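Local coordinates for uncharacterized protein VP0806 (Vibrio parahaemolyticus, PDB 2R5S) that is of unknown function but forms the helical tetratricopeptide-repeat part of a thioredoxin domain-containing protein, which may act as a protein-disulfide reductase, at residues R39-L50 against L62-D72; N107-A115 against A127-L135. All coordinates share one frame; numbering follows the deposited sequence.

Overall arrangement
An all-helical repeat domain shows how one kind of chain reversal can be used twice, once extended by a loop, once without one. Contact 1 joins helix 40-52 to the end of helix 56-63 and the loop after it; contact 2 pairs helices 108-120 and 124-135. They follow in series along the chain, in two separate tetratricopeptide-repeat ranges, and share no helix. Their centres lie 35 Å apart on opposite sides of the chain's centre, and their nearest atoms stay about 14 Å from one another. Helix 73-88 packs against contact 1 and helix 92-103 against contact 2, so the chain between them contributes a neighbour to each. The two thus build distant parts of one helical array.

Contact 1 (R39-L50 against L62-D72); sequences RGDVKLAKADCL and LLATIPLEYQD
Segment 62-72 runs back along helix 40-52, its CA atoms coming within 6.4 Å at Ala47 and Leu62 and within 6.2 Å at Gly40 and Tyr70. At the first of these ends Leu62 is a knob in a hole formed by Lys43, Lys46, Ala47 and Leu50. With CG anti to the backbone N (chi1 -174°), it sends CD2 down to the helix backbone, 3.4 Å from Lys43 O, while the aliphatic stem of Lys46 crosses it at about a right angle. Ala47 CB also meets Leu63 CD2 beside it. A knob of this kind is consistent with the helix-turn-helix hairpin from which tetratricopeptide repeats are built; here the loop following helix 56-63 carries the contact further. The extended Lys43 chain crosses Thr65, and its amine hydrogen-bonds both OG1 and O of that residue. Lys43 NZ lies 3.1 Å from Thr65 O but well above the carbonyl plane. Thr65 OG1 itself donates to Leu62 O, which also accepts from Thr65 N, so the type I turn from Leu63 to Ile66 is tied to the residue before it as well as to the lysine. Deeper in, Leu44 CD1 and Ile66 CD1 are tightly packed at 3.3 Å, with Tyr75 of helix 73-88 touching both side chains. Near the helix start, Gly40 CA sits over the centre of the Tyr70 ring, 3.6 Å from its centroid, in a CH-pi contact. Next to it Arg39 holds Asp41 side-on in a salt bridge, NE to OD1 and NH1 to OD2, nearly in the guanidinium plane.

Contact 2 (N107-A115 against A127-L135); sequences NFELACELA and ALELLWNIL
Leu131 O is gripped by two backbone amides, Ile134 N at 2.9 Å and Leu135 N at 3.0 Å, while the side chain of Leu131 reaches across to helix 108-120. Its two methyls press on Ala115 CB from the same side, CD1 at 3.5 Å and CD2 scarcely farther. Leu130, whose CG is anti to the backbone N (chi1 -155°), brings a single methyl into the seam: CD2 lies 3.6 Å from Ala111 O and also meets Leu114 CD2, the two leucines crossing at about a right angle. Leu101 of helix 92-103 touches both. At one end Ile134 slides past Phe108 in the opposite direction, laying CG2 over one face of the ring, toward its rim and 4.0 Å from the centroid, and pushing CD1 on to Ala111 CB. At the other end alanine faces alanine, the CA atoms of Ala115 and Ala127 coming within 4.2 Å. The axes of 108-115 and 127-135 approach to 9.1 Å and run nearly antiparallel, at 158°. No hydrogen bond crosses the seam. Small residues on one helix receiving branched aliphatic side chains from the next are consistent with the antiparallel helical hairpin of a tetratricopeptide repeat.

Contact 1 (R39-L50 against L62-D72)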
loop_
_atom_site.group_PDB
_atom_site.type_symbol
_atom_site.label_atom_id
_atom_site.label_comp_id
_atom_site.label_asym_id
_atom_site.label_seq_id
_atom_site.Cartn_x
_atom_site.Cartn_y
_atom_site.Cartn_z
ATOM N N ARG A 39 18.108 13.273 4.437
ATOM C CA ARG A 39 17.885 14.707 4.570
ATOM C C ARG A 39 16.404 14.896 4.883
ATOM O O ARG A 39 15.559 14.224 4.315
ATOM C CB ARG A 39 18.292 15.450 3.305
ATOM C CG ARG A 39 18.918 16.795 3.578
ATOM C CD ARG A 39 19.461 17.350 2.259
ATOM N NE ARG A 39 18.417 17.998 1.469
ATOM C CZ ARG A 39 18.677 18.681 0.359
ATOM N NH1 ARG A 39 17.685 19.304 -0.314
ATOM N NH2 ARG A 39 19.935 18.742 -0.088
ATOM N N GLY A 40 16.074 15.783 5.800
ATOM C CA GLY A 40 14.719 15.824 6.295
ATOM C C GLY A 40 13.734 16.250 5.194
ATOM O O GLY A 40 12.558 15.966 5.319
ATOM N N ASP A 41 14.170 16.925 4.135
ATOM C CA ASP A 41 13.184 17.365 3.082
ATOM C C ASP A 41 12.928 16.178 2.145
ATOM O O ASP A 41 11.843 16.028 1.640
ATOM C CB ASP A 41 13.629 18.616 2.293
ATOM C CG ASP A 41 15.017 18.491 1.630
ATOM O OD1 ASP A 41 15.849 17.671 2.023
ATOM O OD2 ASP A 41 15.312 19.272 0.711
ATOM N N VAL A 42 13.922 15.263 2.019
ATOM C CA VAL A 42 13.796 14.108 1.143
ATOM C C VAL A 42 12.877 13.113 1.808
ATOM O O VAL A 42 11.985 12.555 1.135
ATOM C CB VAL A 42 15.151 13.506 0.680
ATOM C CG1 VAL A 42 14.928 12.285 -0.173
ATOM C CG2 VAL A 42 15.865 14.504 -0.184
ATOM N N LYS A 43 13.028 12.940 3.121
ATOM C CA LYS A 43 12.046 12.237 3.934
ATOM C C LYS A 43 10.636 12.685 3.801
ATOM O O LYS A 43 9.780 11.869 3.651
ATOM C CB LYS A 43 12.400 12.311 5.443
ATOM C CG LYS A 43 13.621 11.432 5.764
ATOM C CD LYS A 43 13.871 11.522 7.315
ATOM C CE LYS A 43 14.859 10.446 7.779
ATOM N NZ LYS A 43 15.092 10.706 9.273
ATOM N N LEU A 44 10.371 13.960 3.855
ATOM C CA LEU A 44 8.993 14.398 3.639
ATOM C C LEU A 44 8.508 13.928 2.266
ATOM O O LEU A 44 7.537 13.236 2.175
ATOM C CB LEU A 44 8.881 15.930 3.769
ATOM C CG LEU A 44 8.766 16.637 5.130
ATOM C CD1 LEU A 44 8.579 15.674 6.303
ATOM C CD2 LEU A 44 9.857 17.655 5.376
ATOM N N ALA A 45 9.170 14.332 1.198
ATOM C CA ALA A 45 8.976 13.776 -0.184
ATOM C C ALA A 45 8.617 12.278 -0.192
ATOM O O ALA A 45 7.631 11.865 -0.783
ATOM C CB ALA A 45 10.296 13.984 -1.029
ATOM N N LYS A 46 9.459 11.472 0.444
ATOM C CA LYS A 46 9.321 10.012 0.434
ATOM C C LYS A 46 8.025 9.637 1.191
ATOM O O LYS A 46 7.219 8.821 0.699
ATOM C CB LYS A 46 10.586 9.348 1.027
ATOM C CG LYS A 46 10.449 7.846 1.256
ATOM C CD LYS A 46 11.817 7.145 1.557
ATOM C CE LYS A 46 11.754 5.632 1.535
ATOM N NZ LYS A 46 12.872 4.906 2.382
ATOM N N ALA A 47 7.765 10.325 2.314
ATOM C CA ALA A 47 6.538 10.132 3.099
ATOM C C ALA A 47 5.318 10.416 2.270
ATOM O O ALA A 47 4.398 9.647 2.302
ATOM C CB ALA A 47 6.548 10.990 4.277
ATOM N N ASP A 48 5.306 11.535 1.538
ATOM C CA ASP A 48 4.191 11.888 0.669
ATOM C C ASP A 48 4.027 10.793 -0.369
ATOM O O ASP A 48 2.920 10.485 -0.738
ATOM C CB ASP A 48 4.524 13.210 -0.004
ATOM C CG ASP A 48 3.419 13.747 -0.812
ATOM O OD1 ASP A 48 2.255 13.445 -0.534
ATOM O OD2 ASP A 48 3.708 14.555 -1.724
ATOM N N CYS A 49 5.135 10.206 -0.849
ATOM C CA CYS A 49 5.027 9.214 -1.891
ATOM C C CYS A 49 4.416 7.901 -1.332
ATOM O O CYS A 49 3.588 7.204 -1.988
ATOM C CB CYS A 49 6.402 8.969 -2.537
ATOM S SG CYS A 49 6.956 10.281 -3.653
ATOM N N LEU A 50 4.808 7.549 -0.127
ATOM C CA LEU A 50 4.332 6.304 0.451
ATOM C C LEU A 50 2.791 6.400 0.622
ATOM O O LEU A 50 1.999 5.501 0.264
ATOM C CB LEU A 50 5.030 6.068 1.779
ATOM C CG LEU A 50 6.504 5.808 1.613
ATOM C CD1 LEU A 50 7.188 5.734 2.989
ATOM C CD2 LEU A 50 6.676 4.483 0.877
ATOM N N LEU A 62 8.181 6.111 8.690
ATOM C CA LEU A 62 9.032 7.218 8.200
ATOM C C LEU A 62 8.716 8.537 8.867
ATOM O O LEU A 62 9.619 9.200 9.384
ATOM C CB LEU A 62 8.963 7.465 6.677
ATOM C CG LEU A 62 9.951 8.519 6.192
ATOM C CD1 LEU A 62 11.399 8.068 6.535
ATOM C CD2 LEU A 62 9.783 8.641 4.713
ATOM N N LEU A 63 7.466 8.945 8.824
ATOM C CA LEU A 63 7.093 10.209 9.539
ATOM C C LEU A 63 7.533 10.353 10.965
ATOM O O LEU A 63 7.720 11.449 11.406
ATOM C CB LEU A 63 5.630 10.457 9.475
ATOM C CG LEU A 63 5.214 10.732 8.036
ATOM C CD1 LEU A 63 3.762 10.622 7.996
ATOM C CD2 LEU A 63 5.647 12.120 7.680
ATOM N N ALA A 64 7.739 9.246 11.668
ATOM C CA ALA A 64 8.128 9.236 13.092
ATOM C C ALA A 64 9.595 9.564 13.314
ATOM O O ALA A 64 10.044 9.744 14.463
ATOM C CB ALA A 64 7.840 7.869 13.690
ATOM N N THR A 65 10.365 9.609 12.224
ATOM C CA THR A 65 11.782 9.999 12.284
ATOM C C THR A 65 12.010 11.448 11.741
ATOM O O THR A 65 13.145 11.839 11.472
ATOM C CB THR A 65 12.667 9.040 11.398
ATOM O OG1 THR A 65 12.402 9.328 9.997
ATOM C CG2 THR A 65 12.413 7.559 11.702
ATOM N N ILE A 66 10.954 12.223 11.510
ATOM C CA ILE A 66 11.186 13.554 10.948
ATOM C C ILE A 66 11.572 14.334 12.189
ATOM O O ILE A 66 10.755 14.318 13.129
ATOM C CB ILE A 66 9.933 14.198 10.455
ATOM C CG1 ILE A 66 9.242 13.284 9.461
ATOM C CG2 ILE A 66 10.272 15.609 9.816
ATOM C CD1 ILE A 66 9.918 13.209 8.123
ATOM N N PRO A 67 12.759 15.033 12.194
ATOM C CA PRO A 67 13.209 15.814 13.369
ATOM C C PRO A 67 12.415 17.104 13.451
ATOM O O PRO A 67 11.768 17.510 12.481
ATOM C CB PRO A 67 14.670 16.163 13.048
ATOM C CG PRO A 67 15.053 15.423 11.841
ATOM C CD PRO A 67 13.732 15.146 11.089
ATOM N N LEU A 68 12.513 17.779 14.577
ATOM C CA LEU A 68 11.664 18.932 14.852
ATOM C C LEU A 68 11.763 20.107 13.850
ATOM O O LEU A 68 10.730 20.657 13.376
ATOM C CB LEU A 68 11.984 19.403 16.253
ATOM C CG LEU A 68 10.924 20.295 16.829
ATOM C CD1 LEU A 68 9.697 19.484 17.128
ATOM C CD2 LEU A 68 11.465 20.945 18.113
ATOM N N GLU A 69 13.008 20.483 13.542
ATOM C CA GLU A 69 13.307 21.538 12.577
ATOM C C GLU A 69 12.677 21.332 11.196
ATOM O O GLU A 69 12.674 22.254 10.381
ATOM C CB GLU A 69 14.817 21.724 12.433
ATOM C CG GLU A 69 15.602 20.536 11.907
ATOM C CD GLU A 69 16.218 19.688 13.043
ATOM O OE1 GLU A 69 15.682 19.700 14.157
ATOM O OE2 GLU A 69 17.251 19.028 12.838
ATOM N N TYR A 70 12.169 20.120 10.937
ATOM C CA TYR A 70 11.458 19.813 9.691
ATOM C C TYR A 70 9.963 19.577 9.790
ATOM O O TYR A 70 9.313 19.321 8.756
ATOM C CB TYR A 70 12.080 18.629 8.996
ATOM C CG TYR A 70 13.385 18.909 8.287
ATOM C CD1 TYR A 70 13.410 19.619 7.072
ATOM C CD2 TYR A 70 14.592 18.475 8.835
ATOM C CE1 TYR A 70 14.592 19.885 6.418
ATOM C CE2 TYR A 70 15.788 18.715 8.187
ATOM C CZ TYR A 70 15.767 19.395 6.967
ATOM O OH TYR A 70 16.955 19.614 6.318
ATOM N N GLN A 71 9.450 19.645 11.017
ATOM C CA GLN A 71 8.026 19.488 11.341
ATOM C C GLN A 71 7.238 20.668 10.858
ATOM O O GLN A 71 6.664 21.486 11.596
ATOM C CB GLN A 71 7.787 19.129 12.819
ATOM C CG GLN A 71 8.196 17.621 13.049
ATOM C CD GLN A 71 8.097 17.166 14.490
ATOM O OE1 GLN A 71 7.477 17.841 15.335
ATOM N NE2 GLN A 71 8.722 16.026 14.787
ATOM N N ASP A 72 7.244 20.659 9.552
ATOM C CA ASP A 72 6.733 21.595 8.607
ATOM C C ASP A 72 5.237 21.655 8.512
ATOM O O ASP A 72 4.523 20.767 8.985
ATOM C CB ASP A 72 7.084 20.930 7.260
ATOM C CG ASP A 72 7.665 21.849 6.323
ATOM O OD1 ASP A 72 7.797 23.041 6.677
ATOM O OD2 ASP A 72 8.007 21.377 5.234
#

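Contact 2 (N107-A115 against A127-L135)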
loop_
_atom_site.group_PDB
_atom_site.type_symbol
_atom_site.label_atom_id
_atom_site.label_comp_id
_atom_site.label_asym_id
_atom_site.label_seq_id
_atom_site.Cartn_x
_atom_site.Cartn_y
_atom_site.Cartn_z
ATOM N N ASN A 107 -17.802 -19.137 1.761
ATOM C CA ASN A 107 -18.391 -18.172 0.822
ATOM C C ASN A 107 -17.333 -17.311 0.163
ATOM O O ASN A 107 -16.975 -16.261 0.683
ATOM C CB ASN A 107 -19.433 -17.263 1.544
ATOM C CG ASN A 107 -20.181 -16.339 0.589
ATOM O OD1 ASN A 107 -19.640 -15.933 -0.446
ATOM N ND2 ASN A 107 -21.432 -15.985 0.943
ATOM N N PHE A 108 -16.842 -17.759 -0.995
ATOM C CA PHE A 108 -15.707 -17.127 -1.691
ATOM C C PHE A 108 -16.067 -15.749 -2.189
ATOM O O PHE A 108 -15.231 -14.883 -2.221
ATOM C CB PHE A 108 -15.208 -17.995 -2.859
ATOM C CG PHE A 108 -14.503 -19.274 -2.404
ATOM C CD1 PHE A 108 -13.872 -19.323 -1.163
ATOM C CD2 PHE A 108 -14.504 -20.406 -3.194
ATOM C CE1 PHE A 108 -13.217 -20.503 -0.713
ATOM C CE2 PHE A 108 -13.861 -21.586 -2.763
ATOM C CZ PHE A 108 -13.208 -21.631 -1.517
ATOM N N GLU A 109 -17.314 -15.562 -2.590
ATOM C CA GLU A 109 -17.782 -14.286 -3.106
ATOM C C GLU A 109 -17.786 -13.140 -2.027
ATOM O O GLU A 109 -17.664 -11.944 -2.353
ATOM C CB GLU A 109 -19.173 -14.479 -3.739
ATOM C CG GLU A 109 -19.803 -13.150 -4.170
ATOM C CD GLU A 109 -21.261 -13.240 -4.650
ATOM O OE1 GLU A 109 -21.616 -14.196 -5.359
ATOM O OE2 GLU A 109 -22.036 -12.336 -4.305
ATOM N N LEU A 110 -17.953 -13.512 -0.762
ATOM C CA LEU A 110 -17.859 -12.557 0.355
ATOM C C LEU A 110 -16.414 -12.166 0.591
ATOM O O LEU A 110 -16.121 -11.058 1.039
ATOM C CB LEU A 110 -18.361 -13.184 1.646
ATOM C CG LEU A 110 -19.714 -12.661 2.113
ATOM C CD1 LEU A 110 -20.208 -13.668 3.135
ATOM C CD2 LEU A 110 -19.483 -11.258 2.720
ATOM N N ALA A 111 -15.532 -13.098 0.294
ATOM C CA ALA A 111 -14.121 -12.895 0.515
ATOM C C ALA A 111 -13.600 -11.900 -0.487
ATOM O O ALA A 111 -12.923 -10.944 -0.100
ATOM C CB ALA A 111 -13.356 -14.200 0.516
ATOM N N CYS A 112 -13.992 -12.066 -1.750
ATOM C CA CYS A 112 -13.682 -11.109 -2.813
ATOM C C CYS A 112 -14.120 -9.707 -2.457
ATOM O O CYS A 112 -13.362 -8.766 -2.623
ATOM C CB CYS A 112 -14.254 -11.583 -4.158
ATOM S SG CYS A 112 -13.283 -13.018 -4.828
ATOM N N GLU A 113 -15.338 -9.564 -1.952
ATOM C CA GLU A 113 -15.917 -8.240 -1.522
ATOM C C GLU A 113 -15.158 -7.689 -0.262
ATOM O O GLU A 113 -14.761 -6.532 -0.208
ATOM C CB GLU A 113 -17.335 -8.435 -1.095
ATOM C CG GLU A 113 -18.282 -9.119 -2.037
ATOM C CD GLU A 113 -19.738 -9.017 -1.503
ATOM O OE1 GLU A 113 -20.500 -9.996 -1.654
ATOM O OE2 GLU A 113 -20.100 -7.961 -0.885
ATOM N N LEU A 114 -14.967 -8.526 0.752
ATOM C CA LEU A 114 -14.147 -8.092 1.896
ATOM C C LEU A 114 -12.791 -7.502 1.373
ATOM O O LEU A 114 -12.432 -6.316 1.645
ATOM C CB LEU A 114 -13.935 -9.246 2.898
ATOM C CG LEU A 114 -13.099 -8.834 4.092
ATOM C CD1 LEU A 114 -13.636 -7.477 4.572
ATOM C CD2 LEU A 114 -13.121 -9.839 5.224
ATOM N N ALA A 115 -12.116 -8.273 0.510
ATOM C CA ALA A 115 -10.835 -7.902 -0.012
ATOM C C ALA A 115 -10.860 -6.591 -0.748
ATOM O O ALA A 115 -9.943 -5.802 -0.538
ATOM C CB ALA A 115 -10.226 -9.060 -0.858
ATOM N N ALA A 127 -6.205 -7.775 2.653
ATOM C CA ALA A 127 -6.869 -8.087 1.394
ATOM C C ALA A 127 -6.165 -9.280 0.670
ATOM O O ALA A 127 -6.793 -10.280 0.362
ATOM C CB ALA A 127 -6.812 -6.895 0.500
ATOM N N LEU A 128 -4.868 -9.161 0.398
ATOM C CA LEU A 128 -4.145 -10.142 -0.392
ATOM C C LEU A 128 -3.930 -11.391 0.427
ATOM O O LEU A 128 -3.800 -12.484 -0.137
ATOM C CB LEU A 128 -2.788 -9.585 -0.837
ATOM C CG LEU A 128 -2.858 -8.493 -1.909
ATOM C CD1 LEU A 128 -1.630 -7.571 -1.964
ATOM C CD2 LEU A 128 -3.225 -9.038 -3.325
ATOM N N GLU A 129 -3.841 -11.275 1.749
ATOM C CA GLU A 129 -3.598 -12.525 2.553
ATOM C C GLU A 129 -4.932 -13.280 2.590
ATOM O O GLU A 129 -4.993 -14.482 2.382
ATOM C CB GLU A 129 -3.174 -12.214 3.969
ATOM C CG GLU A 129 -3.192 -13.441 4.921
ATOM C CD GLU A 129 -1.890 -14.192 4.966
ATOM O OE1 GLU A 129 -1.004 -13.918 4.112
ATOM O OE2 GLU A 129 -1.723 -15.091 5.847
ATOM N N LEU A 130 -6.037 -12.555 2.797
ATOM C CA LEU A 130 -7.351 -13.190 2.679
ATOM C C LEU A 130 -7.430 -14.088 1.424
ATOM O O LEU A 130 -7.715 -15.288 1.512
ATOM C CB LEU A 130 -8.467 -12.129 2.591
ATOM C CG LEU A 130 -9.772 -12.738 3.073
ATOM C CD1 LEU A 130 -9.759 -13.185 4.582
ATOM C CD2 LEU A 130 -10.917 -11.766 2.775
ATOM N N LEU A 131 -7.170 -13.496 0.266
ATOM C CA LEU A 131 -7.312 -14.183 -1.017
ATOM C C LEU A 131 -6.279 -15.303 -1.157
ATOM O O LEU A 131 -6.572 -16.380 -1.706
ATOM C CB LEU A 131 -7.179 -13.153 -2.140
ATOM C CG LEU A 131 -8.533 -12.491 -2.579
ATOM C CD1 LEU A 131 -9.552 -12.453 -1.449
ATOM C CD2 LEU A 131 -8.492 -11.109 -3.295
ATOM N N TRP A 132 -5.069 -15.048 -0.667
ATOM C CA TRP A 132 -3.956 -15.925 -0.848
ATOM C C TRP A 132 -4.345 -17.238 -0.200
ATOM O O TRP A 132 -4.029 -18.301 -0.702
ATOM C CB TRP A 132 -2.686 -15.391 -0.154
ATOM C CG TRP A 132 -1.585 -16.497 -0.065
ATOM C CD1 TRP A 132 -1.097 -17.141 1.074
ATOM C CD2 TRP A 132 -0.894 -17.082 -1.169
ATOM N NE1 TRP A 132 -0.167 -18.080 0.708
ATOM C CE2 TRP A 132 -0.023 -18.052 -0.659
ATOM C CE3 TRP A 132 -0.931 -16.872 -2.556
ATOM C CZ2 TRP A 132 0.783 -18.809 -1.484
ATOM C CZ3 TRP A 132 -0.120 -17.630 -3.362
ATOM C CH2 TRP A 132 0.708 -18.577 -2.844
ATOM N N ASN A 133 -5.020 -17.142 0.945
ATOM C CA ASN A 133 -5.423 -18.306 1.736
ATOM C C ASN A 133 -6.412 -19.221 0.986
ATOM O O ASN A 133 -6.481 -20.408 1.239
ATOM C CB ASN A 133 -5.992 -17.835 3.069
ATOM C CG ASN A 133 -4.919 -17.724 4.159
ATOM O OD1 ASN A 133 -3.834 -18.295 4.052
ATOM N ND2 ASN A 133 -5.215 -16.960 5.189
ATOM N N ILE A 134 -7.166 -18.649 0.044
ATOM C CA ILE A 134 -8.088 -19.422 -0.786
ATOM C C ILE A 134 -7.310 -20.018 -1.986
ATOM O O ILE A 134 -7.427 -21.195 -2.307
ATOM C CB ILE A 134 -9.230 -18.511 -1.234
ATOM C CG1 ILE A 134 -10.087 -18.123 -0.033
ATOM C CG2 ILE A 134 -10.099 -19.138 -2.339
ATOM C CD1 ILE A 134 -11.025 -17.085 -0.324
ATOM N N LEU A 135 -6.461 -19.201 -2.605
ATOM C CA LEU A 135 -5.804 -19.536 -3.865
ATOM C C LEU A 135 -4.818 -20.655 -3.774
ATOM O O LEU A 135 -4.636 -21.416 -4.734
ATOM C CB LEU A 135 -5.156 -18.302 -4.527
ATOM C CG LEU A 135 -5.998 -17.086 -4.969
ATOM C CD1 LEU A 135 -5.070 -15.918 -5.290
ATOM C CD2 LEU A 135 -6.900 -17.291 -6.146
#